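PDB 7DWN: predicted DNA-binding transcriptional regulator from Aliivibrio fischeri ES114, which probably binds cis-regulatory DNA and controls transcription as a tetrameric regulator of the LysR family. Local coordinates for residues V17-S21 and R52-I57; Y120-L124 and P279-V284; I145-D151 and E267-Y271. All coordinates share one frame; numbering follows the deposited sequence.

Contact 1 of 3, residues V17-S21 and R52-I57; sequences VKNFS and RKSKPI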
loop_
_atom_site.group_PDB
_atom_site.type_symbol
_atom_site.label_atom_id
_atom_site.label_comp_id
_atom_site.label_asym_id
_atom_site.label_seq_id
_atom_site.Cartn_x
_atom_site.Cartn_y
_atom_site.Cartn_z
ATOM N N VAL A 17 7.684 -15.842 26.797
ATOM C CA VAL A 17 7.775 -16.883 27.820
ATOM C C VAL A 17 7.325 -16.427 29.205
ATOM O O VAL A 17 7.078 -17.280 30.071
ATOM C CB VAL A 17 9.203 -17.452 27.916
ATOM C CG1 VAL A 17 9.636 -18.021 26.574
ATOM C CG2 VAL A 17 10.166 -16.384 28.396
ATOM N N LYS A 18 7.221 -15.118 29.443
ATOM C CA LYS A 18 6.712 -14.566 30.703
ATOM C C LYS A 18 7.496 -15.061 31.916
ATOM O O LYS A 18 6.945 -15.193 33.012
ATOM C CB LYS A 18 5.218 -14.861 30.872
ATOM C CG LYS A 18 4.342 -14.215 29.810
ATOM C CD LYS A 18 2.865 -14.485 30.049
ATOM C CE LYS A 18 2.009 -13.781 29.005
ATOM N NZ LYS A 18 0.552 -14.025 29.203
ATOM N N ASN A 19 8.788 -15.335 31.738
ATOM C CA ASN A 19 9.653 -15.721 32.846
ATOM C C ASN A 19 11.051 -15.188 32.581
ATOM O O ASN A 19 11.588 -15.377 31.486
ATOM C CB ASN A 19 9.687 -17.242 33.031
ATOM C CG ASN A 19 10.454 -17.660 34.276
ATOM O OD1 ASN A 19 11.679 -17.780 34.253
ATOM N ND2 ASN A 19 9.732 -17.884 35.371
ATOM N N PHE A 20 11.638 -14.538 33.589
ATOM C CA PHE A 20 12.932 -13.884 33.404
ATOM C C PHE A 20 14.043 -14.896 33.143
ATOM O O PHE A 20 14.864 -14.706 32.241
ATOM C CB PHE A 20 13.262 -13.024 34.627
ATOM C CG PHE A 20 12.788 -11.601 34.515
ATOM C CD1 PHE A 20 11.458 -11.277 34.725
ATOM C CD2 PHE A 20 13.677 -10.585 34.198
ATOM C CE1 PHE A 20 11.023 -9.970 34.622
ATOM C CE2 PHE A 20 13.249 -9.276 34.094
ATOM C CZ PHE A 20 11.920 -8.968 34.306
ATOM N N SER A 21 14.087 -15.979 33.924
ATOM C CA SER A 21 15.183 -16.937 33.787
ATOM C C SER A 21 15.103 -17.688 32.465
ATOM O O SER A 21 16.125 -17.899 31.800
ATOM C CB SER A 21 15.182 -17.916 34.962
ATOM O OG SER A 21 14.191 -18.917 34.798
ATOM N N ARG A 52 7.329 -7.404 37.805
ATOM C CA ARG A 52 8.264 -8.438 38.224
ATOM C C ARG A 52 7.823 -9.188 39.473
ATOM O O ARG A 52 8.418 -10.222 39.795
ATOM C CB ARG A 52 9.646 -7.829 38.478
ATOM C CG ARG A 52 10.309 -7.235 37.253
ATOM C CD ARG A 52 11.567 -6.480 37.643
ATOM N NE ARG A 52 12.309 -6.011 36.478
ATOM C CZ ARG A 52 12.003 -4.916 35.791
ATOM N NH1 ARG A 52 10.963 -4.175 36.148
ATOM N NH2 ARG A 52 12.736 -4.564 34.744
ATOM N N LYS A 53 6.807 -8.702 40.181
ATOM C CA LYS A 53 6.406 -9.268 41.461
ATOM C C LYS A 53 5.371 -10.377 41.334
ATOM O O LYS A 53 4.863 -10.851 42.356
ATOM C CB LYS A 53 5.859 -8.163 42.369
ATOM C CG LYS A 53 6.857 -7.063 42.685
ATOM C CD LYS A 53 6.208 -5.935 43.472
ATOM C CE LYS A 53 5.729 -4.817 42.557
ATOM N NZ LYS A 53 4.702 -5.256 41.572
ATOM N N SER A 54 5.048 -10.805 40.118
ATOM C CA SER A 54 3.987 -11.776 39.901
ATOM C C SER A 54 4.477 -12.921 39.031
ATOM O O SER A 54 5.251 -12.714 38.092
ATOM C CB SER A 54 2.768 -11.115 39.244
ATOM O OG SER A 54 3.073 -10.652 37.939
ATOM N N LYS A 55 4.015 -14.128 39.348
ATOM C CA LYS A 55 4.259 -15.311 38.533
ATOM C C LYS A 55 2.924 -15.801 37.990
ATOM O O LYS A 55 2.015 -16.106 38.783
ATOM C CB LYS A 55 4.938 -16.412 39.352
ATOM C CG LYS A 55 6.307 -16.024 39.884
ATOM C CD LYS A 55 7.436 -16.438 38.950
ATOM C CE LYS A 55 7.512 -17.951 38.835
ATOM N NZ LYS A 55 8.842 -18.420 38.354
ATOM N N PRO A 56 2.745 -15.899 36.665
ATOM C CA PRO A 56 3.771 -15.562 35.676
ATOM C C PRO A 56 3.960 -14.057 35.498
ATOM O O PRO A 56 3.169 -13.264 36.010
ATOM C CB PRO A 56 3.242 -16.193 34.382
ATOM C CG PRO A 56 2.069 -17.054 34.797
ATOM C CD PRO A 56 1.532 -16.442 36.032
ATOM N N ILE A 57 5.016 -13.679 34.784
ATOM C CA ILE A 57 5.314 -12.270 34.554
ATOM C C ILE A 57 4.237 -11.678 33.652
ATOM O O ILE A 57 4.002 -12.162 32.537
ATOM C CB ILE A 57 6.709 -12.105 33.937
ATOM C CG1 ILE A 57 7.791 -12.446 34.967
ATOM C CG2 ILE A 57 6.890 -10.708 33.394
ATOM C CD1 ILE A 57 7.776 -11.557 36.193
#
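The carbonyl O of Lys18 takes the backbone N-H of Ile57 in a hydrogen bond of 3.0 Å, the one polar bond that ties residues 17-21 to residues 52-57. Lys18 leaves helix 5-17 with positive phi (56°), and its side chain, extended beyond CG, runs past Ile57 O, with CG 3.4 Å from that oxygen. Asn19 then serves as N-cap of helix 20-26: CG lies anti to the backbone N (chi1 -173°), which, with chi2, brings OD1 back to receive Ser21 OG at 2.8 Å, a weak bond from Ser21 N and another from Gln22 N. An amide suits this place because its oxygen can collect several donors at the helix start. Beside the backbone link, Ile57 brings CG1 to the edge of the Phe20 ring, 3.9 Å from Phe20 CD1, and the two side chains meet at about a right angle. Arg52 passes the far end of the ring, NE 3.7 Å from Phe20 CZ, with guanidinium and ring planes 40° apart; its charged tip is held by Glu42 of helix 31-45. One backbone bond and apolar packing join the loop between strands 50-51 and 58-59, the wing of this winged helix-turn-helix, to the start of helix 20-26.

Contact 2 of 3, residues Y120-L124 and P279-V284; sequences YKPIL and PAGEKV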
loop_
_atom_site.group_PDB
_atom_site.type_symbol
_atom_site.label_atom_id
_atom_site.label_comp_id
_atom_site.label_asym_id
_atom_site.label_seq_id
_atom_site.Cartn_x
_atom_site.Cartn_y
_atom_site.Cartn_z
ATOM N N TYR A 120 41.424 -0.591 -11.817
ATOM C CA TYR A 120 40.335 -0.523 -10.842
ATOM C C TYR A 120 39.027 -0.879 -11.538
ATOM O O TYR A 120 38.501 -0.108 -12.347
ATOM C CB TYR A 120 40.281 0.839 -10.134
ATOM C CG TYR A 120 38.919 1.474 -9.918
ATOM C CD1 TYR A 120 37.948 0.866 -9.134
ATOM C CD2 TYR A 120 38.625 2.719 -10.462
ATOM C CE1 TYR A 120 36.714 1.460 -8.931
ATOM C CE2 TYR A 120 37.393 3.320 -10.259
ATOM C CZ TYR A 120 36.443 2.686 -9.492
ATOM O OH TYR A 120 35.215 3.270 -9.280
ATOM N N LYS A 121 38.520 -2.070 -11.238
ATOM C CA LYS A 121 37.341 -2.596 -11.896
ATOM C C LYS A 121 36.139 -2.403 -10.986
ATOM O O LYS A 121 36.180 -2.832 -9.818
ATOM C CB LYS A 121 37.544 -4.069 -12.239
ATOM C CG LYS A 121 36.519 -5.054 -11.706
ATOM C CD LYS A 121 37.213 -6.279 -11.134
ATOM C CE LYS A 121 36.209 -7.253 -10.569
ATOM N NZ LYS A 121 35.138 -7.561 -11.556
ATOM N N PRO A 122 35.097 -1.708 -11.429
ATOM C CA PRO A 122 33.875 -1.615 -10.627
ATOM C C PRO A 122 33.139 -2.942 -10.615
ATOM O O PRO A 122 33.372 -3.825 -11.442
ATOM C CB PRO A 122 33.057 -0.526 -11.341
ATOM C CG PRO A 122 34.059 0.234 -12.149
ATOM C CD PRO A 122 35.096 -0.763 -12.559
ATOM N N ILE A 123 32.246 -3.076 -9.643
ATOM C CA ILE A 123 31.509 -4.310 -9.412
ATOM C C ILE A 123 30.067 -4.108 -9.855
ATOM O O ILE A 123 29.424 -3.128 -9.463
ATOM C CB ILE A 123 31.573 -4.737 -7.936
ATOM C CG1 ILE A 123 33.028 -4.860 -7.477
ATOM C CG2 ILE A 123 30.855 -6.045 -7.758
ATOM C CD1 ILE A 123 33.806 -5.929 -8.203
ATOM N N LEU A 124 29.565 -5.034 -10.668
ATOM C CA LEU A 124 28.210 -4.971 -11.197
ATOM C C LEU A 124 27.294 -5.916 -10.432
ATOM O O LEU A 124 27.685 -7.036 -10.089
ATOM C CB LEU A 124 28.186 -5.338 -12.683
ATOM C CG LEU A 124 29.056 -4.541 -13.656
ATOM C CD1 LEU A 124 28.996 -5.166 -15.042
ATOM C CD2 LEU A 124 28.618 -3.087 -13.701
ATOM N N PRO A 279 30.801 7.411 -7.653
ATOM C CA PRO A 279 31.847 7.350 -8.695
ATOM C C PRO A 279 31.819 6.093 -9.554
ATOM O O PRO A 279 31.998 6.183 -10.776
ATOM C CB PRO A 279 33.138 7.452 -7.875
ATOM C CG PRO A 279 32.748 8.288 -6.696
ATOM C CD PRO A 279 31.330 7.903 -6.368
ATOM N N ALA A 280 31.582 4.923 -8.951
ATOM C CA ALA A 280 31.495 3.694 -9.736
ATOM C C ALA A 280 30.314 3.731 -10.699
ATOM O O ALA A 280 30.414 3.256 -11.839
ATOM C CB ALA A 280 31.392 2.485 -8.806
ATOM N N GLY A 281 29.183 4.288 -10.256
ATOM C CA GLY A 281 28.036 4.411 -11.139
ATOM C C GLY A 281 28.316 5.303 -12.331
ATOM O O GLY A 281 27.955 4.976 -13.464
ATOM N N GLU A 282 28.975 6.441 -12.093
ATOM C CA GLU A 282 29.334 7.318 -13.200
ATOM C C GLU A 282 30.340 6.658 -14.132
ATOM O O GLU A 282 30.280 6.871 -15.347
ATOM C CB GLU A 282 29.878 8.646 -12.673
ATOM C CG GLU A 282 28.876 9.452 -11.848
ATOM C CD GLU A 282 27.729 10.022 -12.674
ATOM O OE1 GLU A 282 27.760 9.909 -13.918
ATOM O OE2 GLU A 282 26.794 10.593 -12.072
ATOM N N LYS A 283 31.253 5.841 -13.598
ATOM C CA LYS A 283 32.182 5.126 -14.471
ATOM C C LYS A 283 31.443 4.135 -15.366
ATOM O O LYS A 283 31.706 4.053 -16.573
ATOM C CB LYS A 283 33.249 4.408 -13.645
ATOM C CG LYS A 283 34.126 3.481 -14.478
ATOM C CD LYS A 283 35.420 3.133 -13.767
ATOM C CE LYS A 283 36.285 2.223 -14.625
ATOM N NZ LYS A 283 36.640 2.851 -15.930
ATOM N N VAL A 284 30.515 3.368 -14.787
ATOM C CA VAL A 284 29.748 2.415 -15.585
ATOM C C VAL A 284 28.924 3.144 -16.641
ATOM O O VAL A 284 28.837 2.706 -17.796
ATOM C CB VAL A 284 28.866 1.536 -14.681
ATOM C CG1 VAL A 284 27.959 0.659 -15.527
ATOM C CG2 VAL A 284 29.737 0.681 -13.778
#
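Lys283 of helix 279-290 lays its aliphatic chain against both Pro122 and Tyr120. Its CB points toward residues 120-124, and CG, anti to the backbone N (chi1 172°), comes 4.0 Å from Pro122 CG. CD touches both residues, 3.6 Å from Pro122 CG and 4.0 Å from Tyr120 CE2. Beyond it CE lies 3.8 Å from Pro122 CD, before the chain bends at its last torsion. A long methylene chain suits this half-exposed place, since it offers apolar surface that can lie across the proline ring at about a right angle. The fold here is that of the periplasmic-binding-protein-like effector domain of LysR regulators, in which the helix packs beside the entry to strand 123-128. One turn before Lys283, the small Ala280 lets the Tyr120 hydroxyl come close, OH lying 3.8 Å from Ala280 CA, although Tyr120 is poorly ordered and this detail is uncertain. Deeper in, Val284 CG2 meets Leu124 CD2 at 3.9 Å, two branched apolar groups suited to a buried place. Leu124 also packs on Phe219 of the second subunit, whose strand pairs with this one in parallel and carries the sheet across the interface.

Contact 3 of 3, residues I145-D151 and E267-Y271; sequences ILLAFDD and EYYAY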
loop_
_atom_site.group_PDB
_atom_site.type_symbol
_atom_site.label_atom_id
_atom_site.label_comp_id
_atom_site.label_asym_id
_atom_site.label_seq_id
_atom_site.Cartn_x
_atom_site.Cartn_y
_atom_site.Cartn_z
ATOM N N ILE A 145 21.296 2.121 -12.941
ATOM C CA ILE A 145 21.263 2.220 -14.394
ATOM C C ILE A 145 20.388 1.102 -14.939
ATOM O O ILE A 145 20.479 -0.046 -14.491
ATOM C CB ILE A 145 22.684 2.151 -14.997
ATOM C CG1 ILE A 145 23.534 3.319 -14.493
ATOM C CG2 ILE A 145 22.626 2.146 -16.519
ATOM C CD1 ILE A 145 25.013 3.149 -14.745
ATOM N N LEU A 146 19.537 1.439 -15.903
ATOM C CA LEU A 146 18.624 0.493 -16.527
ATOM C C LEU A 146 19.046 0.273 -17.973
ATOM O O LEU A 146 19.208 1.233 -18.726
ATOM C CB LEU A 146 17.186 1.013 -16.465
ATOM C CG LEU A 146 16.113 0.229 -17.217
ATOM C CD1 LEU A 146 16.096 -1.207 -16.741
ATOM C CD2 LEU A 146 14.754 0.877 -17.015
ATOM N N LEU A 147 19.232 -0.983 -18.360
ATOM C CA LEU A 147 19.546 -1.324 -19.745
ATOM C C LEU A 147 18.277 -1.897 -20.359
ATOM O O LEU A 147 17.904 -3.038 -20.079
ATOM C CB LEU A 147 20.709 -2.310 -19.822
ATOM C CG LEU A 147 22.139 -1.762 -19.862
ATOM C CD1 LEU A 147 22.443 -0.869 -18.669
ATOM C CD2 LEU A 147 23.127 -2.912 -19.928
ATOM N N ALA A 148 17.597 -1.108 -21.187
ATOM C CA ALA A 148 16.303 -1.542 -21.700
ATOM C C ALA A 148 16.164 -1.098 -23.147
ATOM O O ALA A 148 17.069 -0.491 -23.718
ATOM C CB ALA A 148 15.156 -1.010 -20.833
ATOM N N PHE A 149 15.034 -1.432 -23.757
ATOM C CA PHE A 149 14.792 -1.052 -25.137
ATOM C C PHE A 149 14.053 0.282 -25.200
ATOM O O PHE A 149 13.681 0.867 -24.180
ATOM C CB PHE A 149 14.012 -2.147 -25.866
ATOM C CG PHE A 149 14.786 -3.422 -26.047
ATOM C CD1 PHE A 149 15.696 -3.557 -27.086
ATOM C CD2 PHE A 149 14.611 -4.482 -25.175
ATOM C CE1 PHE A 149 16.413 -4.726 -27.251
ATOM C CE2 PHE A 149 15.324 -5.654 -25.336
ATOM C CZ PHE A 149 16.226 -5.777 -26.376
ATOM N N ASP A 150 13.857 0.766 -26.427
ATOM C CA ASP A 150 13.264 2.075 -26.669
ATOM C C ASP A 150 11.927 2.213 -25.956
ATOM O O ASP A 150 11.008 1.421 -26.178
ATOM C CB ASP A 150 13.088 2.285 -28.178
ATOM C CG ASP A 150 12.663 3.702 -28.533
ATOM O OD1 ASP A 150 12.834 4.612 -27.693
ATOM O OD2 ASP A 150 12.153 3.906 -29.654
ATOM N N ASP A 151 11.824 3.223 -25.094
ATOM C CA ASP A 151 10.627 3.452 -24.292
ATOM C C ASP A 151 10.320 4.940 -24.288
ATOM O O ASP A 151 11.178 5.748 -23.922
ATOM C CB ASP A 151 10.815 2.936 -22.862
ATOM C CG ASP A 151 9.589 3.145 -21.999
ATOM O OD1 ASP A 151 8.615 2.375 -22.143
ATOM O OD2 ASP A 151 9.599 4.082 -21.175
ATOM N N GLU A 267 15.979 -0.119 -31.196
ATOM C CA GLU A 267 17.035 0.629 -30.525
ATOM C C GLU A 267 17.064 0.225 -29.061
ATOM O O GLU A 267 16.013 -0.038 -28.471
ATOM C CB GLU A 267 16.807 2.142 -30.633
ATOM C CG GLU A 267 16.659 2.659 -32.051
ATOM C CD GLU A 267 15.970 4.006 -32.102
ATOM O OE1 GLU A 267 15.618 4.533 -31.024
ATOM O OE2 GLU A 267 15.774 4.534 -33.217
ATOM N N TYR A 268 18.255 0.171 -28.463
ATOM C CA TYR A 268 18.298 -0.047 -27.023
ATOM C C TYR A 268 19.140 1.020 -26.336
ATOM O O TYR A 268 20.087 1.567 -26.909
ATOM C CB TYR A 268 18.780 -1.463 -26.644
ATOM C CG TYR A 268 20.021 -1.969 -27.330
ATOM C CD1 TYR A 268 19.939 -2.633 -28.546
ATOM C CD2 TYR A 268 21.268 -1.829 -26.740
ATOM C CE1 TYR A 268 21.068 -3.117 -29.169
ATOM C CE2 TYR A 268 22.405 -2.310 -27.355
ATOM C CZ TYR A 268 22.299 -2.954 -28.571
ATOM O OH TYR A 268 23.427 -3.437 -29.193
ATOM N N TYR A 269 18.759 1.309 -25.090
ATOM C CA TYR A 269 19.197 2.477 -24.348
ATOM C C TYR A 269 19.686 2.105 -22.956
ATOM O O TYR A 269 19.287 1.086 -22.372
ATOM C CB TYR A 269 18.061 3.486 -24.170
ATOM C CG TYR A 269 17.627 4.227 -25.410
ATOM C CD1 TYR A 269 16.803 3.627 -26.353
ATOM C CD2 TYR A 269 18.016 5.544 -25.620
ATOM C CE1 TYR A 269 16.395 4.315 -27.481
ATOM C CE2 TYR A 269 17.616 6.238 -26.744
ATOM C CZ TYR A 269 16.806 5.620 -27.670
ATOM O OH TYR A 269 16.407 6.313 -28.786
ATOM N N ALA A 270 20.549 2.974 -22.437
ATOM C CA ALA A 270 20.821 3.087 -21.014
ATOM C C ALA A 270 19.998 4.244 -20.462
ATOM O O ALA A 270 19.978 5.331 -21.047
ATOM C CB ALA A 270 22.310 3.320 -20.756
ATOM N N TYR A 271 19.313 4.001 -19.350
ATOM C CA TYR A 271 18.480 4.995 -18.692
ATOM C C TYR A 271 18.947 5.175 -17.256
ATOM O O TYR A 271 19.478 4.246 -16.637
ATOM C CB TYR A 271 16.997 4.589 -18.686
ATOM C CG TYR A 271 16.383 4.282 -20.039
ATOM C CD1 TYR A 271 16.193 5.285 -20.982
ATOM C CD2 TYR A 271 15.957 2.995 -20.354
ATOM C CE1 TYR A 271 15.617 5.014 -22.211
ATOM C CE2 TYR A 271 15.378 2.714 -21.582
ATOM C CZ TYR A 271 15.209 3.729 -22.505
ATOM O OH TYR A 271 14.638 3.462 -23.729
#
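Tyr271 reaches across the strand pair and its OH donates to Phe149 O at 2.8 Å, approaching from above the carbonyl plane. Its ring edge meets Ala148 CB, 3.8 Å from Tyr271 CE2, a methyl small enough for close approach, while Tyr269 CB lies over one face. Strands 145-149 and 267-271 run antiparallel, their segment axes approaching to 4.7 Å. Leu146 with Tyr271 and Ala148 with Tyr269 are hydrogen-bonded pairs; Tyr269 N to Ala148 O is nearly straight, at 2.8 Å and 176°. Past the strand end, Asp150 N adds a bond to Glu267 O. With CG swung opposite the backbone N (chi1 -172°), the Asp150 carboxylate lies alongside the Tyr269 ring, OD1 3.6 Å from Tyr269 CE1. Its OD2 sits 3.8 Å from Glu267 OE1, a like-charge approach probably eased by Arg155, which forms a salt bridge with Asp150, and by Tyr269 OH, which donates to Glu267 OE1. On the other sheet face Phe149 CD1 rests 3.8 Å from Tyr268 CB, and the Phe149 side chain lies near a bound MES. Leu103 of helix 101-114 packs on both aromatics, Leu288 of helix 279-290 on Ile145 and Leu147, and strands 94-99 and 160-174 flank the pair within the mixed sheet.

Contact 1 belongs to the DNA-binding family region and stands apart: its centre is 55 Å from that of contact 2 and 60 Å from that of contact 3, with no touch to either. Contacts 2 and 3 share the effector-binding family region, their centres 18 Å apart, and contact 3 is nested within the chain loop that contact 2 closes. They meet where Ile145 CD1 packs 3.7 Å from Gly281 O and also touches Val284, so helix 279-290, part of contact 2, packs on the sheet that contains contact 3. Contact 3 adjoins the bound MES, about 4 Å from the Phe149 side chain; this molecule probably came from crystallisation but may mark a pocket. Contact 2 instead borders the second subunit.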